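PDB 5MQO: Non-reducing end beta-L-arabinofuranosidase from Bacteroides thetaiotaomicron, which probably hydrolyses glycosidic bonds in complex plant pectin, acting as an aceric acidase of glycoside hydrolase family GH127. Local coordinates for residues A[533-547]-A[565-579]. Sequence-based numbering, arbitrary orientation.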
ATOM      1  N   PHE A 533      10.269  18.583   0.861  1.00 58.35           N
ATOM      2  CA  PHE A 533       8.816  18.384   0.655  1.00 59.55           C
ATOM      3  C   PHE A 533       8.550  17.765  -0.688  1.00 58.24           C
ATOM      4  O   PHE A 533       8.898  18.333  -1.736  1.00 60.36           O
ATOM      5  CB  PHE A 533       8.059  19.715   0.758  1.00 62.20           C
ATOM      6  CG  PHE A 533       8.220  20.373   2.088  1.00 63.41           C
ATOM      7  CD1 PHE A 533       9.383  21.092   2.379  1.00 63.42           C
ATOM      8  CD2 PHE A 533       7.259  20.201   3.070  1.00 62.78           C
ATOM      9  CE1 PHE A 533       9.566  21.649   3.620  1.00 64.67           C
ATOM     10  CE2 PHE A 533       7.430  20.762   4.305  1.00 64.36           C
ATOM     11  CZ  PHE A 533       8.585  21.486   4.586  1.00 66.34           C
ATOM     12  N   ARG A 534       7.939  16.592  -0.681  1.00 58.49           N
ATOM     13  CA  ARG A 534       7.605  15.944  -1.945  1.00 57.76           C
ATOM     14  C   ARG A 534       6.590  16.819  -2.679  1.00 56.63           C
ATOM     15  O   ARG A 534       5.650  17.314  -2.073  1.00 57.06           O
ATOM     16  CB  ARG A 534       7.070  14.528  -1.712  1.00 58.45           C
ATOM     17  CG  ARG A 534       6.781  13.754  -2.989  1.00 59.50           C
ATOM     18  CD  ARG A 534       6.470  12.311  -2.689  1.00 59.82           C
ATOM     19  NE  ARG A 534       5.164  12.229  -2.085  1.00 60.62           N
ATOM     20  CZ  ARG A 534       4.010  12.219  -2.750  1.00 63.98           C
ATOM     21  NH1 ARG A 534       2.857  12.143  -2.069  1.00 62.60           N
ATOM     22  NH2 ARG A 534       3.992  12.267  -4.086  1.00 67.43           N
ATOM     23  N   ILE A 535       6.832  17.062  -3.958  1.00 57.09           N
ATOM     24  CA  ILE A 535       5.809  17.585  -4.861  1.00 59.23           C
ATOM     25  C   ILE A 535       5.143  16.418  -5.605  1.00 58.25           C
ATOM     26  O   ILE A 535       5.797  15.801  -6.448  1.00 55.77           O
ATOM     27  CB  ILE A 535       6.408  18.535  -5.905  1.00 61.06           C
ATOM     28  CG1 ILE A 535       7.296  19.596  -5.228  1.00 62.35           C
ATOM     29  CG2 ILE A 535       5.283  19.136  -6.743  1.00 62.48           C
ATOM     30  CD1 ILE A 535       6.686  20.236  -3.993  1.00 64.11           C
ATOM     31  N   PRO A 536       3.854  16.109  -5.290  1.00 58.63           N
ATOM     32  CA  PRO A 536       3.114  15.049  -6.006  1.00 58.72           C
ATOM     33  C   PRO A 536       3.109  15.145  -7.531  1.00 57.37           C
ATOM     34  O   PRO A 536       3.113  16.240  -8.083  1.00 54.29           O
ATOM     35  CB  PRO A 536       1.686  15.175  -5.459  1.00 58.05           C
ATOM     36  CG  PRO A 536       1.887  15.643  -4.066  1.00 58.98           C
ATOM     37  CD  PRO A 536       3.114  16.530  -4.082  1.00 58.51           C
ATOM     38  N   GLU A 537       3.117  13.973  -8.169  1.00 59.84           N
ATOM     39  CA  GLU A 537       3.096  13.825  -9.620  1.00 59.89           C
ATOM     40  C   GLU A 537       1.858  14.498 -10.156  1.00 58.44           C
ATOM     41  O   GLU A 537       1.915  15.181 -11.164  1.00 59.10           O
ATOM     42  CB  GLU A 537       3.113  12.341 -10.022  1.00 62.57           C
ATOM     43  CG  GLU A 537       3.427  12.120 -11.503  1.00 65.57           C
ATOM     44  CD  GLU A 537       3.336  10.674 -11.973  1.00 65.45           C
ATOM     45  OE1 GLU A 537       2.867   9.800 -11.219  1.00 71.45           O
ATOM     46  OE2 GLU A 537       3.736  10.402 -13.122  1.00 64.52           O
ATOM     47  N   TRP A 538       0.748  14.346  -9.449  1.00 57.12           N
ATOM     48  CA  TRP A 538      -0.484  15.065  -9.801  1.00 58.93           C
ATOM     49  C   TRP A 538      -0.465  16.604  -9.708  1.00 60.40           C
ATOM     50  O   TRP A 538      -1.377  17.235 -10.231  1.00 59.31           O
ATOM     51  CB  TRP A 538      -1.687  14.519  -9.012  1.00 56.98           C
ATOM     52  CG  TRP A 538      -1.558  14.512  -7.546  1.00 55.89           C
ATOM     53  CD1 TRP A 538      -1.230  13.451  -6.779  1.00 56.34           C
ATOM     54  CD2 TRP A 538      -1.795  15.604  -6.642  1.00 57.25           C
ATOM     55  NE1 TRP A 538      -1.238  13.796  -5.450  1.00 57.51           N
ATOM     56  CE2 TRP A 538      -1.569  15.117  -5.334  1.00 57.60           C
ATOM     57  CE3 TRP A 538      -2.171  16.946  -6.806  1.00 57.06           C
ATOM     58  CZ2 TRP A 538      -1.700  15.929  -4.186  1.00 58.19           C
ATOM     59  CZ3 TRP A 538      -2.292  17.760  -5.661  1.00 57.43           C
ATOM     60  CH2 TRP A 538      -2.057  17.243  -4.371  1.00 57.24           C
ATOM     61  N   CYS A 539       0.535  17.204  -9.055  1.00 65.08           N
ATOM     62  CA  CYS A 539       0.520  18.648  -8.728  1.00 70.42           C
ATOM     63  C   CYS A 539       1.242  19.560  -9.737  1.00 78.91           C
ATOM     64  O   CYS A 539       2.498  19.537  -9.841  1.00 79.59           O
ATOM     65  CB  CYS A 539       1.126  18.894  -7.342  1.00 69.80           C
ATOM     66  SG  CYS A 539       1.107  20.635  -6.840  1.00 63.29           S
ATOM     67  N   GLY A 540       0.444  20.402 -10.411  1.00 80.88           N
ATOM     68  CA  GLY A 540       0.937  21.315 -11.448  1.00 83.04           C
ATOM     69  C   GLY A 540       1.510  22.656 -10.991  1.00 84.55           C
ATOM     70  O   GLY A 540       2.348  23.246 -11.697  1.00 81.16           O
ATOM     71  N   LYS A 541       1.038  23.158  -9.844  1.00 83.88           N
ATOM     72  CA  LYS A 541       1.598  24.376  -9.229  1.00 83.40           C
ATOM     73  C   LYS A 541       1.787  24.115  -7.765  1.00 74.00           C
ATOM     74  O   LYS A 541       0.928  23.524  -7.128  1.00 71.07           O
ATOM     75  CB  LYS A 541       0.675  25.605  -9.419  1.00 90.97           C
ATOM     76  CG  LYS A 541       0.688  26.167 -10.843  1.00 99.60           C
ATOM     77  CD  LYS A 541      -0.696  26.496 -11.437  1.00103.41           C
ATOM     78  CE  LYS A 541      -0.796  26.091 -12.919  1.00102.44           C
ATOM     79  NZ  LYS A 541      -1.811  26.884 -13.672  1.00101.29           N
ATOM     80  N   ALA A 542       2.899  24.575  -7.223  1.00 69.49           N
ATOM     81  CA  ALA A 542       3.064  24.562  -5.786  1.00 72.25           C
ATOM     82  C   ALA A 542       4.029  25.640  -5.316  1.00 72.45           C
ATOM     83  O   ALA A 542       4.963  25.997  -6.042  1.00 71.65           O
ATOM     84  CB  ALA A 542       3.536  23.193  -5.336  1.00 74.13           C
ATOM     85  N   ALA A 543       3.791  26.150  -4.107  1.00 72.30           N
ATOM     86  CA  ALA A 543       4.599  27.230  -3.549  1.00 73.53           C
ATOM     87  C   ALA A 543       4.957  26.934  -2.104  1.00 74.43           C
ATOM     88  O   ALA A 543       4.172  26.289  -1.370  1.00 71.07           O
ATOM     89  CB  ALA A 543       3.867  28.567  -3.656  1.00 72.09           C
ATOM     90  N   LEU A 544       6.146  27.419  -1.726  1.00 75.70           N
ATOM     91  CA  LEU A 544       6.638  27.400  -0.344  1.00 76.77           C
ATOM     92  C   LEU A 544       6.748  28.794   0.306  1.00 78.56           C
ATOM     93  O   LEU A 544       6.955  29.811  -0.367  1.00 81.25           O
ATOM     94  CB  LEU A 544       8.014  26.756  -0.310  1.00 77.03           C
ATOM     95  CG  LEU A 544       8.048  25.247  -0.542  1.00 77.14           C
ATOM     96  CD1 LEU A 544       9.482  24.821  -0.813  1.00 77.88           C
ATOM     97  CD2 LEU A 544       7.485  24.478   0.645  1.00 75.79           C
ATOM     98  N   THR A 545       6.604  28.823   1.630  1.00 78.33           N
ATOM     99  CA  THR A 545       6.950  30.000   2.432  1.00 78.05           C
ATOM    100  C   THR A 545       7.717  29.537   3.674  1.00 76.12           C
ATOM    101  O   THR A 545       7.567  28.392   4.102  1.00 72.28           O
ATOM    102  CB  THR A 545       5.706  30.833   2.823  1.00 77.22           C
ATOM    103  OG1 THR A 545       4.904  30.101   3.760  1.00 78.06           O
ATOM    104  CG2 THR A 545       4.876  31.202   1.585  1.00 74.53           C
ATOM    105  N   VAL A 546       8.581  30.405   4.204  1.00 76.57           N
ATOM    106  CA  VAL A 546       9.235  30.160   5.502  1.00 76.75           C
ATOM    107  C   VAL A 546       9.047  31.350   6.445  1.00 77.93           C
ATOM    108  O   VAL A 546       9.568  32.451   6.210  1.00 80.38           O
ATOM    109  CB  VAL A 546      10.735  29.825   5.401  1.00 73.76           C
ATOM    110  CG1 VAL A 546      11.219  29.246   6.726  1.00 72.49           C
ATOM    111  CG2 VAL A 546      10.995  28.844   4.276  1.00 72.70           C
ATOM    112  N   ASN A 547       8.302  31.096   7.519  1.00 77.90           N
ATOM    113  CA  ASN A 547       7.763  32.119   8.399  1.00 77.87           C
ATOM    114  C   ASN A 547       6.997  33.220   7.633  1.00 77.25           C
ATOM    115  O   ASN A 547       7.084  34.393   7.979  1.00 82.68           O
ATOM    116  CB  ASN A 547       8.873  32.699   9.281  1.00 80.43           C
ATOM    117  CG  ASN A 547       9.449  31.681  10.260  1.00 81.96           C
ATOM    118  OD1 ASN A 547       8.715  31.090  11.060  1.00 80.10           O
ATOM    119  ND2 ASN A 547      10.775  31.509  10.233  1.00 82.35           N
ATOM    120  N   ARG A 565      18.601  25.309   5.625  1.00 84.80           N
ATOM    121  CA  ARG A 565      18.392  26.417   6.551  1.00 86.42           C
ATOM    122  C   ARG A 565      18.932  26.014   7.926  1.00 85.18           C
ATOM    123  O   ARG A 565      18.909  24.840   8.283  1.00 85.68           O
ATOM    124  CB  ARG A 565      16.885  26.689   6.627  1.00 90.43           C
ATOM    125  CG  ARG A 565      16.446  27.906   7.414  1.00 99.19           C
ATOM    126  CD  ARG A 565      16.805  29.197   6.693  1.00108.04           C
ATOM    127  NE  ARG A 565      16.127  29.302   5.394  1.00111.30           N
ATOM    128  CZ  ARG A 565      14.938  29.874   5.175  1.00112.15           C
ATOM    129  NH1 ARG A 565      14.240  30.431   6.172  1.00113.00           N
ATOM    130  NH2 ARG A 565      14.438  29.888   3.933  1.00109.18           N
ATOM    131  N   THR A 566      19.439  26.975   8.694  1.00 85.30           N
ATOM    132  CA  THR A 566      19.761  26.726  10.106  1.00 83.58           C
ATOM    133  C   THR A 566      18.455  26.980  10.843  1.00 81.95           C
ATOM    134  O   THR A 566      18.072  28.124  11.061  1.00 83.94           O
ATOM    135  CB  THR A 566      20.928  27.605  10.643  1.00 80.81           C
ATOM    136  OG1 THR A 566      22.109  27.354   9.879  1.00 76.84           O
ATOM    137  CG2 THR A 566      21.239  27.267  12.097  1.00 78.98           C
ATOM    138  N   TRP A 567      17.759  25.905  11.186  1.00 81.26           N
ATOM    139  CA  TRP A 567      16.392  26.004  11.711  1.00 79.61           C
ATOM    140  C   TRP A 567      16.453  26.365  13.184  1.00 80.18           C
ATOM    141  O   TRP A 567      17.252  25.795  13.930  1.00 77.70           O
ATOM    142  CB  TRP A 567      15.607  24.680  11.514  1.00 75.32           C
ATOM    143  CG  TRP A 567      15.508  24.239  10.087  1.00 70.98           C
ATOM    144  CD1 TRP A 567      16.362  23.402   9.425  1.00 70.98           C
ATOM    145  CD2 TRP A 567      14.518  24.630   9.135  1.00 68.24           C
ATOM    146  NE1 TRP A 567      15.964  23.250   8.124  1.00 68.99           N
ATOM    147  CE2 TRP A 567      14.833  23.999   7.921  1.00 67.74           C
ATOM    148  CE3 TRP A 567      13.390  25.459   9.190  1.00 67.71           C
ATOM    149  CZ2 TRP A 567      14.052  24.161   6.776  1.00 65.31           C
ATOM    150  CZ3 TRP A 567      12.631  25.619   8.068  1.00 66.09           C
ATOM    151  CH2 TRP A 567      12.958  24.964   6.872  1.00 65.95           C
ATOM    152  N   LYS A 568      15.610  27.321  13.573  1.00 85.47           N
ATOM    153  CA  LYS A 568      15.445  27.759  14.962  1.00 91.34           C
ATOM    154  C   LYS A 568      14.121  27.228  15.464  1.00 88.79           C
ATOM    155  O   LYS A 568      13.204  26.992  14.665  1.00 85.90           O
ATOM    156  CB  LYS A 568      15.395  29.306  15.064  1.00 98.00           C
ATOM    157  CG  LYS A 568      16.466  30.085  14.301  1.00101.47           C
ATOM    158  CD  LYS A 568      17.870  29.881  14.870  1.00106.01           C
ATOM    159  CE  LYS A 568      18.970  30.117  13.831  1.00109.10           C
ATOM    160  NZ  LYS A 568      18.800  31.367  13.026  1.00110.00           N
ATOM    161  N   LYS A 569      13.990  27.103  16.784  1.00 87.59           N
ATOM    162  CA  LYS A 569      12.683  26.843  17.385  1.00 87.52           C
ATOM    163  C   LYS A 569      11.626  27.790  16.821  1.00 84.71           C
ATOM    164  O   LYS A 569      11.920  28.934  16.482  1.00 82.53           O
ATOM    165  CB  LYS A 569      12.726  26.962  18.908  1.00 94.09           C
ATOM    166  CG  LYS A 569      11.347  27.064  19.561  1.00100.37           C
ATOM    167  CD  LYS A 569      11.349  26.717  21.039  1.00104.40           C
ATOM    168  CE  LYS A 569       9.911  26.663  21.537  1.00108.43           C
ATOM    169  NZ  LYS A 569       9.828  26.382  22.995  1.00112.81           N
ATOM    170  N   GLY A 570      10.411  27.267  16.666  1.00 83.70           N
ATOM    171  CA  GLY A 570       9.267  28.038  16.230  1.00 79.66           C
ATOM    172  C   GLY A 570       9.218  28.391  14.761  1.00 78.61           C
ATOM    173  O   GLY A 570       8.247  29.024  14.338  1.00 76.63           O
ATOM    174  N   ASP A 571      10.227  28.000  13.968  1.00 77.52           N
ATOM    175  CA  ASP A 571      10.161  28.226  12.501  1.00 76.38           C
ATOM    176  C   ASP A 571       8.933  27.500  11.912  1.00 73.12           C
ATOM    177  O   ASP A 571       8.408  26.512  12.480  1.00 68.07           O
ATOM    178  CB  ASP A 571      11.466  27.823  11.750  1.00 75.77           C
ATOM    179  CG  ASP A 571      12.631  28.843  11.926  1.00 78.20           C
ATOM    180  OD1 ASP A 571      12.392  30.046  12.119  1.00 78.53           O
ATOM    181  OD2 ASP A 571      13.813  28.437  11.858  1.00 77.88           O
ATOM    182  N   VAL A 572       8.470  28.032  10.785  1.00 71.88           N
ATOM    183  CA  VAL A 572       7.257  27.563  10.124  1.00 69.08           C
ATOM    184  C   VAL A 572       7.507  27.485   8.629  1.00 68.03           C
ATOM    185  O   VAL A 572       7.804  28.494   8.008  1.00 69.99           O
ATOM    186  CB  VAL A 572       6.096  28.534  10.422  1.00 70.03           C
ATOM    187  CG1 VAL A 572       4.951  28.400   9.425  1.00 71.45           C
ATOM    188  CG2 VAL A 572       5.593  28.325  11.842  1.00 70.81           C
ATOM    189  N   VAL A 573       7.393  26.289   8.061  1.00 66.07           N
ATOM    190  CA  VAL A 573       7.335  26.117   6.612  1.00 65.26           C
ATOM    191  C   VAL A 573       5.895  25.802   6.201  1.00 65.39           C
ATOM    192  O   VAL A 573       5.165  25.106   6.920  1.00 61.32           O
ATOM    193  CB  VAL A 573       8.230  24.964   6.127  1.00 65.68           C
ATOM    194  CG1 VAL A 573       8.412  25.035   4.614  1.00 67.21           C
ATOM    195  CG2 VAL A 573       9.578  24.997   6.813  1.00 64.42           C
ATOM    196  N   GLU A 574       5.506  26.303   5.033  1.00 68.92           N
ATOM    197  CA  GLU A 574       4.145  26.165   4.548  1.00 72.63           C
ATOM    198  C   GLU A 574       4.112  25.869   3.039  1.00 73.88           C
ATOM    199  O   GLU A 574       4.404  26.728   2.206  1.00 76.75           O
ATOM    200  CB  GLU A 574       3.327  27.413   4.887  1.00 76.74           C
ATOM    201  CG  GLU A 574       1.824  27.174   4.894  1.00 79.95           C
ATOM    202  CD  GLU A 574       1.044  28.367   5.418  1.00 81.91           C
ATOM    203  OE1 GLU A 574       1.042  28.583   6.656  1.00 81.49           O
ATOM    204  OE2 GLU A 574       0.448  29.082   4.579  1.00 80.86           O
ATOM    205  N   LEU A 575       3.764  24.627   2.708  1.00 73.90           N
ATOM    206  CA  LEU A 575       3.595  24.184   1.334  1.00 68.83           C
ATOM    207  C   LEU A 575       2.177  24.476   0.945  1.00 66.38           C
ATOM    208  O   LEU A 575       1.265  24.088   1.674  1.00 63.88           O
ATOM    209  CB  LEU A 575       3.839  22.689   1.270  1.00 69.57           C
ATOM    210  CG  LEU A 575       3.717  22.022  -0.096  1.00 72.62           C
ATOM    211  CD1 LEU A 575       4.729  22.571  -1.093  1.00 74.62           C
ATOM    212  CD2 LEU A 575       3.879  20.519   0.051  1.00 71.19           C
ATOM    213  N   VAL A 576       1.985  25.186  -0.168  1.00 65.36           N
ATOM    214  CA  VAL A 576       0.653  25.323  -0.777  1.00 65.49           C
ATOM    215  C   VAL A 576       0.657  24.615  -2.121  1.00 61.68           C
ATOM    216  O   VAL A 576       1.296  25.080  -3.046  1.00 59.72           O
ATOM    217  CB  VAL A 576       0.242  26.803  -0.993  1.00 68.47           C
ATOM    218  CG1 VAL A 576      -1.169  26.911  -1.585  1.00 66.79           C
ATOM    219  CG2 VAL A 576       0.324  27.577   0.307  1.00 69.75           C
ATOM    220  N   MET A 577      -0.035  23.483  -2.204  1.00 62.88           N
ATOM    221  CA  MET A 577      -0.204  22.721  -3.461  1.00 63.76           C
ATOM    222  C   MET A 577      -1.557  23.067  -4.023  1.00 63.44           C
ATOM    223  O   MET A 577      -2.528  23.033  -3.296  1.00 64.71           O
ATOM    224  CB  MET A 577      -0.146  21.196  -3.215  1.00 62.65           C
ATOM    225  CG  MET A 577       1.227  20.664  -2.791  1.00 61.99           C
ATOM    226  SD  MET A 577       1.278  19.031  -1.974  1.00 60.95           S
ATOM    227  CE  MET A 577       0.618  19.427  -0.367  1.00 63.75           C
ATOM    228  N   ASP A 578      -1.628  23.439  -5.293  1.00 65.95           N
ATOM    229  CA  ASP A 578      -2.923  23.542  -5.954  1.00 69.91           C
ATOM    230  C   ASP A 578      -3.475  22.153  -6.073  1.00 67.86           C
ATOM    231  O   ASP A 578      -2.764  21.235  -6.452  1.00 70.86           O
ATOM    232  CB  ASP A 578      -2.813  24.114  -7.358  1.00 75.11           C
ATOM    233  CG  ASP A 578      -2.729  25.620  -7.371  1.00 81.68           C
ATOM    234  OD1 ASP A 578      -2.531  26.260  -6.291  1.00 82.09           O
ATOM    235  OD2 ASP A 578      -2.858  26.158  -8.496  1.00 86.96           O
ATOM    236  N   MET A 579      -4.750  22.011  -5.768  1.00 64.41           N
ATOM    237  CA  MET A 579      -5.390  20.724  -5.774  1.00 60.78           C
ATOM    238  C   MET A 579      -6.699  20.806  -6.545  1.00 57.78           C
ATOM    239  O   MET A 579      -7.775  20.617  -6.002  1.00 58.80           O
ATOM    240  CB  MET A 579      -5.592  20.271  -4.336  1.00 60.53           C
ATOM    241  CG  MET A 579      -6.007  18.824  -4.255  1.00 62.43           C
ATOM    242  SD  MET A 579      -6.415  18.308  -2.605  1.00 64.24           S
ATOM    243  CE  MET A 579      -4.779  18.040  -1.970  1.00 63.61           C
TER
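A543 and V576 form a hydrogen-bonded pair where strands 542-546 and 572-577 run antiparallel in the GH127 middle domain. F533 and I535 of strand 533-535, which belongs to a second sheet, pack on one face of this one, as in a beta-sandwich.

Backbone bonds hold the ladder. V576 N gives a nearly straight bond to A543 O at 2.7 Å. N547 N closes the far end on V572 O, also at 2.7 Å.

A polar clasp joins N547 to the turn K568-D571. N547 ND2 donates to D571 OD1 at 2.9 Å, in its own amide plane but from above the carboxylate plane; the two planes are 57° apart. D571 OD2 takes K568 N at 2.7 Å, across this type II turn. With an alanine in place of D571, N547 ND2 and the K568 N-H would probably both lose their carboxylate partner, and the N547 amide, left with only the weak bond from V572 N to its OD1 across the two segments, would be freer to turn. Elsewhere on the ladder, T545 and E574 point the same way side by side, on the face away from F533, and E574 reaches on to a salt bridge with R516.

Apolar side chains fill the space between the sheets. F533 meets V573 obliquely, with F533 CZ 3.6 Å from V573 CG1, while L544 CD2 lies over one ring face toward the rim. The same L544 methyl meets L575 CD1. V517 of strand 514-521 and Y486 also touch F533.

Sulfur and ring contacts close the other end. M577 SD lies 3.8 Å from P536 CD and makes an oblique Met-aromatic contact with W538. With its CG between backbone N and carbonyl carbon (chi1 56°), W538 meets D578 O at its ring edge, CZ3 3.6 Å from that oxygen and near the ring plane.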